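Local atomic coordinates of bifunctional endo-1,4-beta-xylanase A (Neocallimastix patriciarum, PDB entry 2VG9), a protein that hydrolyses internal beta-1,4 linkages of xylan as a family 11 endo-xylanase, the form here being a loop-swap variant. Residues A[41-47]-A[202-208]; A[61-67]-A[188-194]; A[158-162]-A[181-187]. All coordinates share one frame; numbering follows the deposited sequence.

How the contacts relate
Contact 1 joins two neighbouring strands of the six-stranded antiparallel sheet, whereas contacts 2 and 3 lie on the other side of the molecule's centre, about 29 Å away centre to centre, and concern the second, larger sheet. Contact 3 is buried and mainly aromatic, with one short hydrogen bond, at the tip of Tyr159. Contacts 1 and 2 are only partly buried: each sets charged or polar side chains outward and packs a large ring inward, contact 1 through regular strand pairing and contact 2 through an irregular loop-to-strand union. Contacts 2 and 3 touch, Ile188 CD1 lying 4.0 Å from Tyr159 CE2, where the chain passes from helix 174-182 to strand 190-200.

Contact 1: residues A[41-47]-A[202-208]; sequences KAEWNAA and QSSGVAD
The first torsion of Trp44 (chi1 64°) wedges CG between its backbone N and carbonyl carbon, and chi2 of 99° then lays the indole flat against the backbone of Ser204 to Val206. Gly205 CA sits 3.8 Å from the centroid of the six-membered ring, almost straight above it, a CH-pi contact. Glycine suits this place because a beta carbon would run into the ring. At the ring's edge Trp44 NE1 donates a straight bond of 3.2 Å to Ser203 OG, which lies in the indole plane. Together with the packing over its face, this helps to hold the ring's rotation, and it satisfies a buried N-H, while Ser203 OG is also hydrogen-bonded to Asn90 O.

The strands run antiparallel, with Ala42 facing Ala207 and Trp44 facing Gly205 as hydrogen-bonded pairs; Ala42 N to Ala207 O is 2.8 Å. A water donates to both Trp44 O and Gly205 O, tying the two carbonyls together. Beyond the regular pairing, Ala46 N reaches Ser203 O at 2.8 Å and makes a weak second bond to Ser204 OG.

The other face carries Lys41 beside Asp208, Glu43 beside Val206 and Asn45 beside Ser204. The extended Lys41 chain passes obliquely over Asp208, with Lys41 CB 3.6 Å from Asp208 OD1; Lys41 NZ stays 4.7 Å from Asp208 OD2, not in contact, though near enough for a favourable but probably modest attraction. Glu43 CB touches Val206 CG1 at 3.8 Å, while the carboxylate turns off to Ser31 OG.

Strand 40-45 lies between strands 29-34 and 203-216 in this sheet, and the latter has strand 73-86 on its far side. On the indole side of the sheet, Trp44 stacks on Phe53 and touches Ser91 of strand 89-100, so its indole bridges the two sheets.

Contact 2: residues A[61-67]-A[188-194]; sequences FGSQKKA and IGNLYEV
Three good backbone hydrogen bonds, Phe61 N to Tyr192 O from well above the carbonyl plane, Leu191 N to Lys65 O, and Ala67 N to Gly189 O within that carbonyl's plane, fasten an irregular loop to the start of strand 190-200, with a weak fourth from Ser63 N to Leu191 O and with Lys66 and Asn190 as the sole beta bridge.

Phe61 and Leu191 form the apolar centre. With chi1 at -175° and chi2 at 58°, the leucine chain turns CD2, not CD1, over the middle of the Phe61 ring, Leu191 CD2 lying 3.6 Å from the centroid in a CH-pi contact. Phe61 CE2 meets Val194 CG2, also at 3.6 Å, and the ring has Tyr70 set edge-to-face against it. An alanine in place of Phe61 would probably leave Leu191 CD2, Val194 CG2 and Tyr70 without their aromatic partner and open a gap between them.

Farther along, Ala67 CB packs on Ile188 CG2 at 3.7 Å and on Leu191 CB at 3.9 Å; its single methyl fits where the loop comes close to both side chains. The aliphatic part of Lys66 lies across Ile188 O, with Lys66 CG 3.4 Å from it, suiting a long chain whose charged end belongs outside. Ser63 OG comes to the edge of the Tyr192 ring, 3.5 Å from Tyr192 CD1. A water accepts from Gln64 N and lies between Lys65 O and Leu191 O. Gly62 adopts a positive phi, which glycine tolerates easily.

Leu191 and Ala67 also touch Phe178 of helix 174-182. A loop leaving strand 52-60 thus packs Phe61 against strand 190-200, and Ala67 against both that strand and the single helix of the beta jelly roll.

Contact 3: residues A[158-162]-A[181-187]; sequences QYFSV and WAKQGWG
Tyr159 leaves strand 153-163 toward the end of helix 174-182, and its CB lies over the centre of the six-membered ring of Trp181, 3.9 Å from the centroid, a CH-pi contact. With CG anti to the carbonyl carbon (chi1 -62°), the ring then runs out between two tryptophans. CG is 3.8 Å from Trp186 CE3, the atom that stands over the middle of one tyrosine face; CD2 meets that same carbon and also Trp181 CE3, which lies at the tyrosine's edge. Farther out, CZ touches Trp186 CB at 3.5 Å, and CE2 approaches Gly187 O. At the tip, Tyr159 OH donates to Gly187 O over 2.7 Å, in the carbonyl plane and on a lone pair. Tyrosine suits this place: its ring fills an apolar slot and is long enough to carry its hydroxyl to a backbone acceptor beyond.

The three rings make an aromatic cluster of two edge-to-face pairs. Tyr159 turns its edge to the face of the Trp181 five-membered ring, planes at 72°, in an offset arrangement; Trp186 in turn directs its edge at the tyrosine face, planes at 50°. Trp181 NE1 has a weak, bent bond to Ser161 OG, an oxygen whose position is less certain. Tyr159 also packs on Pro108 and Phe99, so its ring is enclosed by strand and loop residues as well.

Between the tryptophans the helix ends in a Schellman motif, with Gly185 at positive phi, a conformation that would press a beta carbon against the preceding carbonyl. After this turn Trp186 comes to lie with its CE3 edge over Tyr159. The arrangement fits the family 11 xylanase fold, a beta jelly roll whose lone helix packs by aromatic side chains against the larger sheet.

Contact 1: residues A[41-47]-A[202-208]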
loop_
_atom_site.group_PDB
_atom_site.type_symbol
_atom_site.label_atom_id
_atom_site.label_comp_id
_atom_site.label_asym_id
_atom_site.label_seq_id
_atom_site.Cartn_x
_atom_site.Cartn_y
_atom_site.Cartn_z
ATOM N N LYS A 41 -1.781 11.867 8.934
ATOM C CA LYS A 41 -0.510 12.469 8.606
ATOM C C LYS A 41 0.533 11.561 9.263
ATOM O O LYS A 41 0.286 10.977 10.329
ATOM C CB LYS A 41 -0.466 13.858 9.232
ATOM C CG LYS A 41 0.788 14.692 8.946
ATOM C CD LYS A 41 0.763 16.001 9.788
ATOM C CE LYS A 41 1.835 16.991 9.301
ATOM N NZ LYS A 41 1.688 18.380 9.913
ATOM N N ALA A 42 1.677 11.400 8.612
ATOM C CA ALA A 42 2.727 10.521 9.139
ATOM C C ALA A 42 4.074 11.154 8.861
ATOM O O ALA A 42 4.230 11.940 7.909
ATOM C CB ALA A 42 2.656 9.180 8.518
ATOM N N GLU A 43 5.049 10.796 9.685
ATOM C CA GLU A 43 6.372 11.330 9.563
ATOM C C GLU A 43 7.312 10.242 10.032
ATOM O O GLU A 43 6.989 9.478 10.941
ATOM C CB GLU A 43 6.528 12.665 10.345
ATOM C CG GLU A 43 6.174 12.653 11.856
ATOM C CD GLU A 43 7.329 12.194 12.763
ATOM O OE1 GLU A 43 7.064 11.664 13.878
ATOM O OE2 GLU A 43 8.515 12.358 12.363
ATOM N N TRP A 44 8.450 10.112 9.365
ATOM C CA TRP A 44 9.379 9.070 9.721
ATOM C C TRP A 44 10.802 9.583 9.659
ATOM O O TRP A 44 11.112 10.461 8.880
ATOM C CB TRP A 44 9.170 7.805 8.869
ATOM C CG TRP A 44 9.423 7.915 7.366
ATOM C CD1 TRP A 44 10.556 7.533 6.701
ATOM C CD2 TRP A 44 8.518 8.408 6.369
ATOM N NE1 TRP A 44 10.415 7.768 5.354
ATOM C CE2 TRP A 44 9.183 8.324 5.123
ATOM C CE3 TRP A 44 7.220 8.954 6.409
ATOM C CZ2 TRP A 44 8.589 8.750 3.919
ATOM C CZ3 TRP A 44 6.626 9.372 5.201
ATOM C CH2 TRP A 44 7.319 9.275 3.984
ATOM N N ASN A 45 11.647 9.064 10.539
ATOM C CA ASN A 45 13.094 9.233 10.415
ATOM C C ASN A 45 13.631 7.838 10.486
ATOM O O ASN A 45 13.690 7.270 11.583
ATOM C CB ASN A 45 13.687 10.078 11.568
ATOM C CG ASN A 45 13.368 11.554 11.438
ATOM O OD1 ASN A 45 14.044 12.286 10.699
ATOM N ND2 ASN A 45 12.335 12.008 12.158
ATOM N N ALA A 46 13.974 7.263 9.328
ATOM C CA ALA A 46 14.569 5.929 9.255
ATOM C C ALA A 46 15.768 5.910 8.299
ATOM O O ALA A 46 16.058 4.885 7.677
ATOM C CB ALA A 46 13.532 4.883 8.849
ATOM N N ALA A 47 16.447 7.051 8.172
ATOM C CA ALA A 47 17.636 7.165 7.308
ATOM C C ALA A 47 18.866 6.566 8.011
ATOM O O ALA A 47 19.850 7.250 8.340
ATOM C CB ALA A 47 17.857 8.614 6.858
ATOM N N GLN A 202 15.346 3.122 4.605
ATOM C CA GLN A 202 16.590 3.906 4.753
ATOM C C GLN A 202 16.353 5.377 4.333
ATOM O O GLN A 202 17.178 6.009 3.678
ATOM C CB GLN A 202 17.767 3.247 3.983
ATOM C CG GLN A 202 18.133 1.855 4.529
ATOM C CD GLN A 202 19.257 1.141 3.772
ATOM O OE1 GLN A 202 19.769 1.614 2.729
ATOM N NE2 GLN A 202 19.637 -0.020 4.278
ATOM N N SER A 203 15.212 5.914 4.736
ATOM C CA SER A 203 14.833 7.285 4.415
ATOM C C SER A 203 14.113 7.955 5.571
ATOM O O SER A 203 13.746 7.298 6.558
ATOM C CB SER A 203 13.919 7.324 3.163
ATOM O OG SER A 203 12.683 6.670 3.425
ATOM N N SER A 204 13.900 9.260 5.419
ATOM C CA SER A 204 13.048 10.055 6.293
ATOM C C SER A 204 12.103 10.867 5.428
ATOM O O SER A 204 12.447 11.217 4.298
ATOM C CB SER A 204 13.921 10.980 7.149
ATOM O OG SER A 204 14.816 10.174 7.913
ATOM N N GLY A 205 10.903 11.155 5.929
ATOM C CA GLY A 205 10.014 12.056 5.218
ATOM C C GLY A 205 8.701 12.312 5.928
ATOM O O GLY A 205 8.575 12.048 7.132
ATOM N N VAL A 206 7.731 12.822 5.181
ATOM C CA VAL A 206 6.380 13.137 5.675
ATOM C C VAL A 206 5.346 12.843 4.585
ATOM O O VAL A 206 5.620 12.959 3.396
ATOM C CB VAL A 206 6.201 14.654 6.110
ATOM C CG1 VAL A 206 7.034 14.997 7.341
ATOM C CG2 VAL A 206 6.590 15.616 4.960
ATOM N N ALA A 207 4.141 12.457 5.012
ATOM C CA ALA A 207 3.021 12.276 4.114
ATOM C C ALA A 207 1.856 12.818 4.891
ATOM O O ALA A 207 1.522 12.290 5.964
ATOM C CB ALA A 207 2.787 10.791 3.797
ATOM N N ASP A 208 1.218 13.852 4.356
ATOM C CA ASP A 208 0.069 14.399 5.012
ATOM C C ASP A 208 -1.133 14.132 4.119
ATOM O O ASP A 208 -1.334 14.835 3.139
ATOM C CB ASP A 208 0.289 15.879 5.359
ATOM C CG ASP A 208 -0.902 16.499 6.072
ATOM O OD1 ASP A 208 -1.817 15.779 6.557
ATOM O OD2 ASP A 208 -0.927 17.730 6.121
HETATM O O HOH W 1 10.803 13.087 8.881
#

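Contact 2: residues A[61-67]-A[188-194]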
loop_
_atom_site.group_PDB
_atom_site.type_symbol
_atom_site.label_atom_id
_atom_site.label_comp_id
_atom_site.label_asym_id
_atom_site.label_seq_id
_atom_site.Cartn_x
_atom_site.Cartn_y
_atom_site.Cartn_z
ATOM N N PHE A 61 -11.989 -5.526 3.887
ATOM C CA PHE A 61 -13.079 -6.191 3.153
ATOM C C PHE A 61 -13.441 -7.583 3.729
ATOM O O PHE A 61 -14.365 -8.248 3.248
ATOM C CB PHE A 61 -12.754 -6.264 1.664
ATOM C CG PHE A 61 -12.948 -4.954 0.920
ATOM C CD1 PHE A 61 -14.003 -4.801 0.009
ATOM C CD2 PHE A 61 -12.055 -3.868 1.107
ATOM C CE1 PHE A 61 -14.179 -3.590 -0.733
ATOM C CE2 PHE A 61 -12.233 -2.652 0.411
ATOM C CZ PHE A 61 -13.294 -2.511 -0.526
ATOM N N GLY A 62 -12.690 -8.026 4.734
ATOM C CA GLY A 62 -13.003 -9.276 5.431
ATOM C C GLY A 62 -12.587 -10.562 4.719
ATOM O O GLY A 62 -12.923 -11.656 5.198
ATOM N N SER A 63 -11.868 -10.444 3.591
ATOM C CA SER A 63 -11.447 -11.611 2.796
ATOM C C SER A 63 -12.646 -12.524 2.435
ATOM O O SER A 63 -12.598 -13.758 2.599
ATOM C CB SER A 63 -10.380 -12.410 3.538
ATOM O OG SER A 63 -9.221 -11.635 3.829
ATOM N N GLN A 64 -13.710 -11.907 1.933
ATOM C CA GLN A 64 -14.998 -12.567 1.829
ATOM C C GLN A 64 -15.191 -13.087 0.424
ATOM O O GLN A 64 -15.801 -14.135 0.207
ATOM C CB GLN A 64 -16.139 -11.586 2.202
ATOM C CG GLN A 64 -16.251 -11.360 3.702
ATOM C CD GLN A 64 -17.277 -10.291 4.115
ATOM O OE1 GLN A 64 -17.494 -10.067 5.319
ATOM N NE2 GLN A 64 -17.931 -9.644 3.129
ATOM N N LYS A 65 -14.682 -12.340 -0.540
ATOM C CA LYS A 65 -14.900 -12.713 -1.902
ATOM C C LYS A 65 -13.791 -12.252 -2.812
ATOM O O LYS A 65 -12.990 -11.347 -2.451
ATOM C CB LYS A 65 -16.285 -12.269 -2.393
ATOM C CG LYS A 65 -16.513 -10.794 -2.644
ATOM C CD LYS A 65 -17.888 -10.619 -3.280
ATOM C CE LYS A 65 -18.306 -9.171 -3.379
ATOM N NZ LYS A 65 -19.664 -8.944 -3.994
ATOM N N LYS A 66 -13.744 -12.914 -3.971
ATOM C CA LYS A 66 -12.714 -12.688 -4.981
ATOM C C LYS A 66 -12.667 -11.183 -5.245
ATOM O O LYS A 66 -13.699 -10.556 -5.447
ATOM C CB LYS A 66 -13.051 -13.458 -6.243
ATOM C CG LYS A 66 -11.934 -13.558 -7.286
ATOM C CD LYS A 66 -12.458 -14.331 -8.493
ATOM C CE LYS A 66 -11.339 -14.906 -9.283
ATOM N NZ LYS A 66 -11.713 -15.098 -10.712
ATOM N N ALA A 67 -11.461 -10.623 -5.246
ATOM C CA ALA A 67 -11.287 -9.174 -5.384
ATOM C C ALA A 67 -11.975 -8.620 -6.615
ATOM O O ALA A 67 -12.472 -7.477 -6.603
ATOM C CB ALA A 67 -9.797 -8.801 -5.355
ATOM N N ILE A 188 -6.260 -14.486 -8.557
ATOM C CA ILE A 188 -6.877 -13.444 -7.721
ATOM C C ILE A 188 -7.694 -14.055 -6.588
ATOM O O ILE A 188 -8.740 -14.658 -6.841
ATOM C CB ILE A 188 -7.850 -12.534 -8.548
ATOM C CG1 ILE A 188 -7.183 -11.994 -9.838
ATOM C CG2 ILE A 188 -8.475 -11.419 -7.647
ATOM C CD1 ILE A 188 -6.090 -10.901 -9.612
ATOM N N GLY A 189 -7.193 -13.909 -5.360
ATOM C CA GLY A 189 -7.860 -14.426 -4.161
ATOM C C GLY A 189 -8.876 -13.456 -3.580
ATOM O O GLY A 189 -9.355 -12.563 -4.271
ATOM N N ASN A 190 -9.209 -13.635 -2.310
ATOM C CA ASN A 190 -10.290 -12.842 -1.684
ATOM C C ASN A 190 -9.736 -11.500 -1.186
ATOM O O ASN A 190 -8.644 -11.447 -0.636
ATOM C CB ASN A 190 -10.907 -13.601 -0.514
ATOM C CG ASN A 190 -11.674 -14.858 -0.943
ATOM O OD1 ASN A 190 -12.291 -14.903 -2.010
ATOM N ND2 ASN A 190 -11.658 -15.876 -0.078
ATOM N N LEU A 191 -10.494 -10.426 -1.358
ATOM C CA LEU A 191 -9.971 -9.108 -1.003
ATOM C C LEU A 191 -9.844 -8.893 0.521
ATOM O O LEU A 191 -10.833 -8.877 1.241
ATOM C CB LEU A 191 -10.803 -8.012 -1.668
ATOM C CG LEU A 191 -10.299 -6.571 -1.491
ATOM C CD1 LEU A 191 -8.818 -6.378 -2.046
ATOM C CD2 LEU A 191 -11.314 -5.675 -2.206
ATOM N N TYR A 192 -8.618 -8.723 0.999
ATOM C CA TYR A 192 -8.350 -8.466 2.393
ATOM C C TYR A 192 -8.655 -7.016 2.801
ATOM O O TYR A 192 -9.348 -6.790 3.777
ATOM C CB TYR A 192 -6.886 -8.832 2.682
ATOM C CG TYR A 192 -6.399 -8.573 4.095
ATOM C CD1 TYR A 192 -6.886 -9.338 5.159
ATOM C CD2 TYR A 192 -5.434 -7.596 4.369
ATOM C CE1 TYR A 192 -6.452 -9.140 6.466
ATOM C CE2 TYR A 192 -4.974 -7.384 5.700
ATOM C CZ TYR A 192 -5.496 -8.173 6.739
ATOM O OH TYR A 192 -5.109 -8.026 8.064
ATOM N N GLU A 193 -8.093 -6.042 2.077
ATOM C CA GLU A 193 -8.244 -4.605 2.381
ATOM C C GLU A 193 -7.808 -3.779 1.177
ATOM O O GLU A 193 -7.171 -4.297 0.246
ATOM C CB GLU A 193 -7.326 -4.201 3.533
ATOM C CG GLU A 193 -5.843 -4.192 3.077
ATOM C CD GLU A 193 -4.860 -3.953 4.206
ATOM O OE1 GLU A 193 -5.181 -3.189 5.138
ATOM O OE2 GLU A 193 -3.768 -4.544 4.160
ATOM N N VAL A 194 -8.155 -2.491 1.211
ATOM C CA VAL A 194 -7.705 -1.514 0.233
ATOM C C VAL A 194 -7.289 -0.318 1.070
ATOM O O VAL A 194 -8.111 0.307 1.775
ATOM C CB VAL A 194 -8.800 -1.111 -0.803
ATOM C CG1 VAL A 194 -8.294 -0.001 -1.747
ATOM C CG2 VAL A 194 -9.269 -2.334 -1.649
HETATM O O HOH W 2 -13.410 -9.826 0.443
#

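Contact 3: residues A[158-162]-A[181-187]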
loop_
_atom_site.group_PDB
_atom_site.type_symbol
_atom_site.label_atom_id
_atom_site.label_comp_id
_atom_site.label_asym_id
_atom_site.label_seq_id
_atom_site.Cartn_x
_atom_site.Cartn_y
_atom_site.Cartn_z
ATOM N N GLN A 158 3.777 -10.635 -5.297
ATOM C CA GLN A 158 3.413 -9.221 -5.244
ATOM C C GLN A 158 2.908 -8.796 -6.616
ATOM O O GLN A 158 3.500 -9.157 -7.638
ATOM C CB GLN A 158 4.613 -8.390 -4.800
ATOM C CG GLN A 158 5.046 -8.686 -3.353
ATOM C CD GLN A 158 6.363 -8.038 -2.987
ATOM O OE1 GLN A 158 7.299 -8.018 -3.780
ATOM N NE2 GLN A 158 6.443 -7.515 -1.780
ATOM N N TYR A 159 1.796 -8.069 -6.662
ATOM C CA TYR A 159 1.330 -7.470 -7.920
ATOM C C TYR A 159 1.539 -5.968 -7.819
ATOM O O TYR A 159 1.300 -5.374 -6.777
ATOM C CB TYR A 159 -0.151 -7.773 -8.228
ATOM C CG TYR A 159 -0.514 -9.219 -8.405
ATOM C CD1 TYR A 159 0.476 -10.215 -8.508
ATOM C CD2 TYR A 159 -1.848 -9.596 -8.525
ATOM C CE1 TYR A 159 0.138 -11.569 -8.670
ATOM C CE2 TYR A 159 -2.203 -10.943 -8.691
ATOM C CZ TYR A 159 -1.202 -11.921 -8.762
ATOM O OH TYR A 159 -1.574 -13.241 -8.923
ATOM N N PHE A 160 1.952 -5.382 -8.932
ATOM C CA PHE A 160 2.284 -3.952 -9.049
ATOM C C PHE A 160 1.636 -3.320 -10.233
ATOM O O PHE A 160 1.618 -3.916 -11.306
ATOM C CB PHE A 160 3.813 -3.755 -9.258
ATOM C CG PHE A 160 4.641 -4.131 -8.044
ATOM C CD1 PHE A 160 4.921 -3.168 -7.065
ATOM C CD2 PHE A 160 5.130 -5.460 -7.881
ATOM C CE1 PHE A 160 5.677 -3.504 -5.909
ATOM C CE2 PHE A 160 5.898 -5.799 -6.758
ATOM C CZ PHE A 160 6.164 -4.825 -5.764
ATOM N N SER A 161 1.136 -2.101 -10.009
ATOM C CA SER A 161 0.881 -1.089 -11.024
ATOM C C SER A 161 1.711 0.115 -10.599
ATOM O O SER A 161 1.516 0.669 -9.514
ATOM C CB SER A 161 -0.572 -0.628 -10.980
ATOM O OG SER A 161 -1.449 -1.555 -11.567
ATOM N N VAL A 162 2.604 0.561 -11.469
ATOM C CA VAL A 162 3.400 1.719 -11.132
ATOM C C VAL A 162 2.998 2.858 -12.054
ATOM O O VAL A 162 3.153 2.748 -13.278
ATOM C CB VAL A 162 4.910 1.393 -11.245
ATOM C CG1 VAL A 162 5.773 2.660 -10.979
ATOM C CG2 VAL A 162 5.247 0.233 -10.293
ATOM N N TRP A 181 -4.807 -6.912 -13.853
ATOM C CA TRP A 181 -3.978 -8.029 -13.380
ATOM C C TRP A 181 -4.600 -9.391 -13.722
ATOM O O TRP A 181 -3.907 -10.341 -14.153
ATOM C CB TRP A 181 -3.705 -7.906 -11.882
ATOM C CG TRP A 181 -3.022 -6.604 -11.452
ATOM C CD1 TRP A 181 -2.217 -5.769 -12.208
ATOM C CD2 TRP A 181 -3.102 -6.002 -10.147
ATOM N NE1 TRP A 181 -1.813 -4.684 -11.439
ATOM C CE2 TRP A 181 -2.340 -4.816 -10.177
ATOM C CE3 TRP A 181 -3.766 -6.351 -8.962
ATOM C CZ2 TRP A 181 -2.225 -3.978 -9.065
ATOM C CZ3 TRP A 181 -3.638 -5.528 -7.863
ATOM C CH2 TRP A 181 -2.896 -4.346 -7.927
ATOM N N ALA A 182 -5.919 -9.477 -13.541
ATOM C CA ALA A 182 -6.696 -10.650 -13.913
ATOM C C ALA A 182 -6.521 -10.983 -15.404
ATOM O O ALA A 182 -6.340 -12.147 -15.754
ATOM C CB ALA A 182 -8.164 -10.437 -13.558
ATOM N N LYS A 183 -6.504 -9.954 -16.253
ATOM C CA LYS A 183 -6.344 -10.104 -17.701
ATOM C C LYS A 183 -5.017 -10.747 -18.089
ATOM O O LYS A 183 -4.900 -11.236 -19.205
ATOM C CB LYS A 183 -6.403 -8.758 -18.404
ATOM C CG LYS A 183 -7.700 -8.413 -19.058
ATOM C CD LYS A 183 -7.647 -6.961 -19.512
ATOM C CE LYS A 183 -8.769 -6.629 -20.464
ATOM N NZ LYS A 183 -10.092 -6.572 -19.778
ATOM N N GLN A 184 -4.021 -10.675 -17.196
ATOM C CA GLN A 184 -2.691 -11.249 -17.435
ATOM C C GLN A 184 -2.657 -12.726 -17.160
ATOM O O GLN A 184 -1.668 -13.416 -17.475
ATOM C CB GLN A 184 -1.610 -10.559 -16.585
ATOM C CG GLN A 184 -1.565 -9.009 -16.688
ATOM C CD GLN A 184 -1.635 -8.500 -18.139
ATOM O OE1 GLN A 184 -2.567 -7.748 -18.527
ATOM N NE2 GLN A 184 -0.663 -8.904 -18.941
ATOM N N GLY A 185 -3.733 -13.216 -16.564
ATOM C CA GLY A 185 -3.799 -14.591 -16.161
ATOM C C GLY A 185 -3.362 -14.797 -14.737
ATOM O O GLY A 185 -3.231 -15.929 -14.320
ATOM N N TRP A 186 -3.115 -13.722 -13.986
ATOM C CA TRP A 186 -2.656 -13.878 -12.618
ATOM C C TRP A 186 -3.798 -14.278 -11.705
ATOM O O TRP A 186 -4.913 -13.778 -11.848
ATOM C CB TRP A 186 -1.988 -12.602 -12.086
ATOM C CG TRP A 186 -0.923 -12.036 -13.009
ATOM C CD1 TRP A 186 -0.247 -12.696 -13.990
ATOM C CD2 TRP A 186 -0.387 -10.715 -12.969
ATOM N NE1 TRP A 186 0.660 -11.854 -14.584
ATOM C CE2 TRP A 186 0.579 -10.622 -13.985
ATOM C CE3 TRP A 186 -0.651 -9.590 -12.180
ATOM C CZ2 TRP A 186 1.296 -9.449 -14.234
ATOM C CZ3 TRP A 186 0.057 -8.417 -12.430
ATOM C CH2 TRP A 186 1.000 -8.347 -13.462
ATOM N N GLY A 187 -3.516 -15.184 -10.774
ATOM C CA GLY A 187 -4.531 -15.657 -9.821
ATOM C C GLY A 187 -4.943 -14.580 -8.811
ATOM O O GLY A 187 -4.073 -13.869 -8.283
#